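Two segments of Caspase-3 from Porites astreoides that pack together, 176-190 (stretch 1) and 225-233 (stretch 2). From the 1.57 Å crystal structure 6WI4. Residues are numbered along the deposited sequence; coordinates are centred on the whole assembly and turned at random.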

# COMPACT_ATOMS: atom_id res chain seq x y z
N VAL A 176 -9.69 2.87 9.88
CA VAL A 176 -8.98 3.85 10.69
C VAL A 176 -8.90 5.20 9.98
O VAL A 176 -9.09 6.25 10.60
CB VAL A 176 -7.57 3.35 11.06
CG1 VAL A 176 -6.75 4.48 11.69
CG2 VAL A 176 -7.64 2.16 12.01
N PHE A 177 -8.60 5.19 8.68
CA PHE A 177 -8.45 6.46 7.97
C PHE A 177 -9.79 7.18 7.86
O PHE A 177 -9.84 8.41 7.98
CB PHE A 177 -7.85 6.25 6.58
CG PHE A 177 -6.33 6.13 6.55
CD1 PHE A 177 -5.65 5.34 7.47
CD2 PHE A 177 -5.59 6.78 5.55
CE1 PHE A 177 -4.25 5.22 7.41
CE2 PHE A 177 -4.22 6.65 5.48
CZ PHE A 177 -3.53 5.87 6.42
N GLU A 178 -10.88 6.44 7.64
CA GLU A 178 -12.19 7.08 7.61
C GLU A 178 -12.48 7.76 8.94
O GLU A 178 -12.98 8.90 8.97
CB GLU A 178 -13.29 6.06 7.31
CG GLU A 178 -13.38 5.66 5.86
CD GLU A 178 -14.71 5.02 5.52
OE1 GLU A 178 -15.25 5.33 4.44
OE2 GLU A 178 -15.21 4.20 6.33
N GLU A 179 -12.16 7.09 10.05
CA GLU A 179 -12.49 7.62 11.36
C GLU A 179 -11.59 8.79 11.74
O GLU A 179 -12.01 9.68 12.50
CB GLU A 179 -12.38 6.51 12.41
CG GLU A 179 -12.60 6.98 13.85
N ASN A 180 -10.36 8.84 11.23
CA ASN A 180 -9.35 9.70 11.82
C ASN A 180 -8.67 10.67 10.87
O ASN A 180 -7.99 11.58 11.35
CB ASN A 180 -8.27 8.84 12.49
CG ASN A 180 -8.79 8.12 13.71
OD1 ASN A 180 -9.05 8.74 14.74
ND2 ASN A 180 -8.97 6.81 13.59
N ALA A 181 -8.82 10.52 9.55
CA ALA A 181 -7.98 11.29 8.63
C ALA A 181 -8.23 12.79 8.72
O ALA A 181 -7.35 13.57 8.35
CB ALA A 181 -8.18 10.81 7.20
N GLU A 182 -9.39 13.21 9.22
CA GLU A 182 -9.63 14.64 9.35
C GLU A 182 -8.66 15.29 10.34
O GLU A 182 -8.35 16.47 10.20
CB GLU A 182 -11.06 14.89 9.80
CG GLU A 182 -12.04 14.81 8.67
CD GLU A 182 -13.43 15.14 9.13
OE1 GLU A 182 -13.57 16.04 10.00
OE2 GLU A 182 -14.37 14.51 8.63
N ARG A 183 -8.17 14.54 11.33
CA ARG A 183 -7.43 15.15 12.43
C ARG A 183 -6.13 14.46 12.81
O ARG A 183 -5.41 15.00 13.65
CB ARG A 183 -8.31 15.22 13.69
CG ARG A 183 -9.51 16.15 13.57
CD ARG A 183 -10.48 15.92 14.72
N MET A 184 -5.79 13.30 12.24
CA MET A 184 -4.69 12.49 12.74
C MET A 184 -3.64 12.26 11.66
O MET A 184 -3.98 11.95 10.51
CB MET A 184 -5.23 11.14 13.24
CG MET A 184 -4.20 10.30 13.97
SD MET A 184 -4.92 8.77 14.58
CE MET A 184 -5.94 9.42 15.89
N ASP A 185 -2.37 12.40 12.02
CA ASP A 185 -1.30 12.28 11.04
C ASP A 185 -1.10 10.82 10.66
O ASP A 185 -1.54 9.90 11.36
CB ASP A 185 0.00 12.89 11.57
CG ASP A 185 0.61 12.05 12.67
OD1 ASP A 185 1.40 11.14 12.35
OD2 ASP A 185 0.30 12.30 13.85
N ILE A 186 -0.44 10.59 9.52
CA ILE A 186 -0.47 9.25 8.93
C ILE A 186 0.25 8.23 9.80
O ILE A 186 -0.17 7.07 9.86
CB ILE A 186 0.09 9.26 7.50
CG1 ILE A 186 -0.38 7.99 6.77
CG2 ILE A 186 1.61 9.39 7.49
CD1 ILE A 186 -0.04 7.99 5.27
N LEU A 187 1.33 8.61 10.48
CA LEU A 187 2.03 7.61 11.29
C LEU A 187 1.18 7.19 12.48
O LEU A 187 1.13 6.00 12.82
CB LEU A 187 3.39 8.14 11.76
CG LEU A 187 4.43 8.37 10.67
CD1 LEU A 187 5.77 8.65 11.31
CD2 LEU A 187 4.56 7.16 9.74
N ARG A 188 0.48 8.13 13.10
CA ARG A 188 -0.44 7.76 14.17
C ARG A 188 -1.57 6.88 13.65
O ARG A 188 -1.98 5.92 14.33
CB ARG A 188 -1.00 9.01 14.83
CG ARG A 188 0.03 9.72 15.67
CD ARG A 188 -0.60 10.40 16.85
NE ARG A 188 0.43 11.01 17.68
CZ ARG A 188 0.19 11.72 18.77
NH1 ARG A 188 1.20 12.23 19.46
NH2 ARG A 188 -1.06 11.90 19.18
N MET A 189 -2.08 7.17 12.45
CA MET A 189 -3.14 6.34 11.90
C MET A 189 -2.62 4.94 11.61
O MET A 189 -3.30 3.95 11.90
CB MET A 189 -3.73 6.97 10.65
CG MET A 189 -4.53 8.23 10.94
SD MET A 189 -5.68 8.68 9.62
CE MET A 189 -4.51 9.17 8.35
N LEU A 190 -1.41 4.83 11.05
CA LEU A 190 -0.87 3.51 10.76
C LEU A 190 -0.55 2.74 12.04
O LEU A 190 -0.63 1.50 12.05
CB LEU A 190 0.36 3.64 9.85
CG LEU A 190 0.02 4.05 8.41
CD1 LEU A 190 1.28 4.42 7.63
CD2 LEU A 190 -0.72 2.94 7.68
N GLU A 225 5.12 15.71 9.95
CA GLU A 225 3.84 15.03 10.08
C GLU A 225 3.05 15.17 8.79
O GLU A 225 3.05 16.23 8.15
CB GLU A 225 3.05 15.58 11.27
CG GLU A 225 3.37 14.91 12.59
CD GLU A 225 4.64 15.43 13.21
OE1 GLU A 225 4.63 16.59 13.66
OE2 GLU A 225 5.64 14.68 13.23
N LEU A 226 2.37 14.10 8.40
CA LEU A 226 1.53 14.10 7.21
C LEU A 226 0.08 14.11 7.69
O LEU A 226 -0.46 13.08 8.09
CB LEU A 226 1.82 12.90 6.32
CG LEU A 226 1.37 12.93 4.85
CD1 LEU A 226 1.92 11.71 4.13
CD2 LEU A 226 -0.13 13.00 4.70
N TYR A 227 -0.54 15.28 7.64
CA TYR A 227 -1.97 15.43 7.85
C TYR A 227 -2.65 15.59 6.50
O TYR A 227 -2.24 16.44 5.70
CB TYR A 227 -2.28 16.65 8.71
CG TYR A 227 -1.87 16.56 10.17
CD1 TYR A 227 -2.71 15.97 11.10
CD2 TYR A 227 -0.68 17.10 10.60
CE1 TYR A 227 -2.35 15.90 12.44
CE2 TYR A 227 -0.31 17.04 11.93
CZ TYR A 227 -1.15 16.44 12.84
OH TYR A 227 -0.80 16.37 14.17
N PHE A 228 -3.68 14.79 6.24
CA PHE A 228 -4.40 14.91 4.98
C PHE A 228 -5.26 16.17 4.93
O PHE A 228 -5.57 16.65 3.84
CB PHE A 228 -5.24 13.65 4.73
CG PHE A 228 -4.41 12.47 4.33
CD1 PHE A 228 -3.89 12.37 3.06
CD2 PHE A 228 -4.12 11.48 5.25
CE1 PHE A 228 -3.11 11.29 2.69
CE2 PHE A 228 -3.34 10.39 4.90
CZ PHE A 228 -2.83 10.29 3.62
N PHE A 229 -5.62 16.74 6.08
CA PHE A 229 -6.43 17.96 6.15
C PHE A 229 -5.84 18.86 7.23
O PHE A 229 -6.42 19.01 8.31
CB PHE A 229 -7.89 17.62 6.41
CG PHE A 229 -8.49 16.76 5.34
CD1 PHE A 229 -8.98 17.32 4.18
CD2 PHE A 229 -8.52 15.38 5.48
CE1 PHE A 229 -9.52 16.53 3.17
CE2 PHE A 229 -9.05 14.57 4.47
CZ PHE A 229 -9.55 15.15 3.32
N PRO A 230 -4.69 19.46 6.96
CA PRO A 230 -3.99 20.21 8.02
C PRO A 230 -4.76 21.42 8.50
O PRO A 230 -4.46 21.93 9.58
CB PRO A 230 -2.66 20.60 7.36
CG PRO A 230 -2.87 20.46 5.90
CD PRO A 230 -3.94 19.45 5.69
N GLU A 231 -5.77 21.87 7.75
CA GLU A 231 -6.58 23.00 8.19
C GLU A 231 -7.34 22.70 9.48
O GLU A 231 -7.76 23.64 10.16
CB GLU A 231 -7.56 23.39 7.08
CG GLU A 231 -8.58 22.31 6.74
CD GLU A 231 -8.17 21.46 5.56
OE1 GLU A 231 -9.07 21.06 4.78
OE2 GLU A 231 -6.95 21.19 5.40
N ASN A 232 -7.50 21.42 9.83
CA ASN A 232 -8.23 21.04 11.03
C ASN A 232 -7.35 20.98 12.27
O ASN A 232 -7.87 20.80 13.37
CB ASN A 232 -8.90 19.68 10.82
CG ASN A 232 -9.98 19.72 9.76
OD1 ASN A 232 -10.74 20.69 9.69
ND2 ASN A 232 -10.06 18.68 8.94
N VAL A 233 -6.04 21.11 12.11
CA VAL A 233 -5.13 21.07 13.24
C VAL A 233 -4.31 22.36 13.28
O VAL A 233 -3.75 22.72 14.31
CB VAL A 233 -4.22 19.83 13.17
CG1 VAL A 233 -5.05 18.56 13.21
CG2 VAL A 233 -3.34 19.87 11.92
O HOH W 1 -5.69 16.03 8.91
O HOH W 2 -4.70 13.04 8.13
O HOH W 3 2.73 11.59 9.98
O HOH W 4 -2.17 13.41 14.95

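Which hydrogen bonds join the two stretches directly? There are two, one between backbones and one from a side chain to a backbone carbonyl, one near each end of the contact. Ile186 N, in the first turn of a helix, donates to Leu226 O at 2.9 Å; an amide in that position has no earlier helical carbonyl to bind, so it is free to reach across. The same acceptor receives a CA-H...O contact from Asp185, whose CA lies 3.2 Å from Leu226 O. At the other end, the side chain of Asn232 in the short 3-10 segment points toward stretch 1, and its ND2 donates to Glu182 O at 3.1 Å with an N-H...acceptor angle of 153°. Between these points the chains come closest at Asp185 and Tyr227, whose CA atoms are 4.5 Å apart.

How are the remaining polar groups satisfied where the backbones do not bond directly? Water fills the gaps. Water 2 accepts from Phe228 N at 2.8 Å and lies 2.7 Å from both Ala181 O and Met184 O. Water 1 accepts from Phe229 N at 2.9 Å and sits 3.0 Å from Ala181 O, so this one carbonyl faces two waters that each take an amide of stretch 2. Water 3 accepts from Leu226 N at 3.0 Å and donates to Asp185 OD1 at 2.8 Å, joining the Leu226 amide to the Asp185 side chain.

Why does Asp185 matter so much to the contact? It serves its own helix and the neighbouring stretch at once. As the N-cap, its OD1 accepts from Arg188 N at 3.2 Å and, more weakly, from Leu187 N at 3.1 Å, meeting amides that the helix leaves unpaired. The same OD1 takes the proton from water 3, while water 4 donates to OD2 at 2.9 Å and accepts from Asp185 N at 3.1 Å. Its CB, meanwhile, lies over one face of the Tyr227 ring, 3.9 Å from the centroid and only 11° off the ring normal, a CH-pi contact. At the edge of that ring, Arg183 O approaches Tyr227 CE1 to 3.4 Å, where the slightly positive ring hydrogens suit a carbonyl oxygen.

What packs beneath this polar layer? Phe228 points toward stretch 1 and meets three buried apolar side chains. Met189 CE approaches the ring edge, 3.8 Å from Phe228 CE2; Phe177 CE2 lies 3.9 Å from that same Phe228 CE2, and Ile186 CD1 is 4.0 Å from Phe228 CZ. The ring thus touches residues of both helices of stretch 1. Ile186 also packs CG2 against Leu226 CB at 3.7 Å, beside the hydrogen bond made by its own amide. Farther out, Ala181 O meets the edge of the Phe229 ring, 3.6 Å from Phe229 CD2, and Val233 CG1 comes within 3.6 Å of Arg183 O. Altogether the two stretches bury 610 Å², both sides summed.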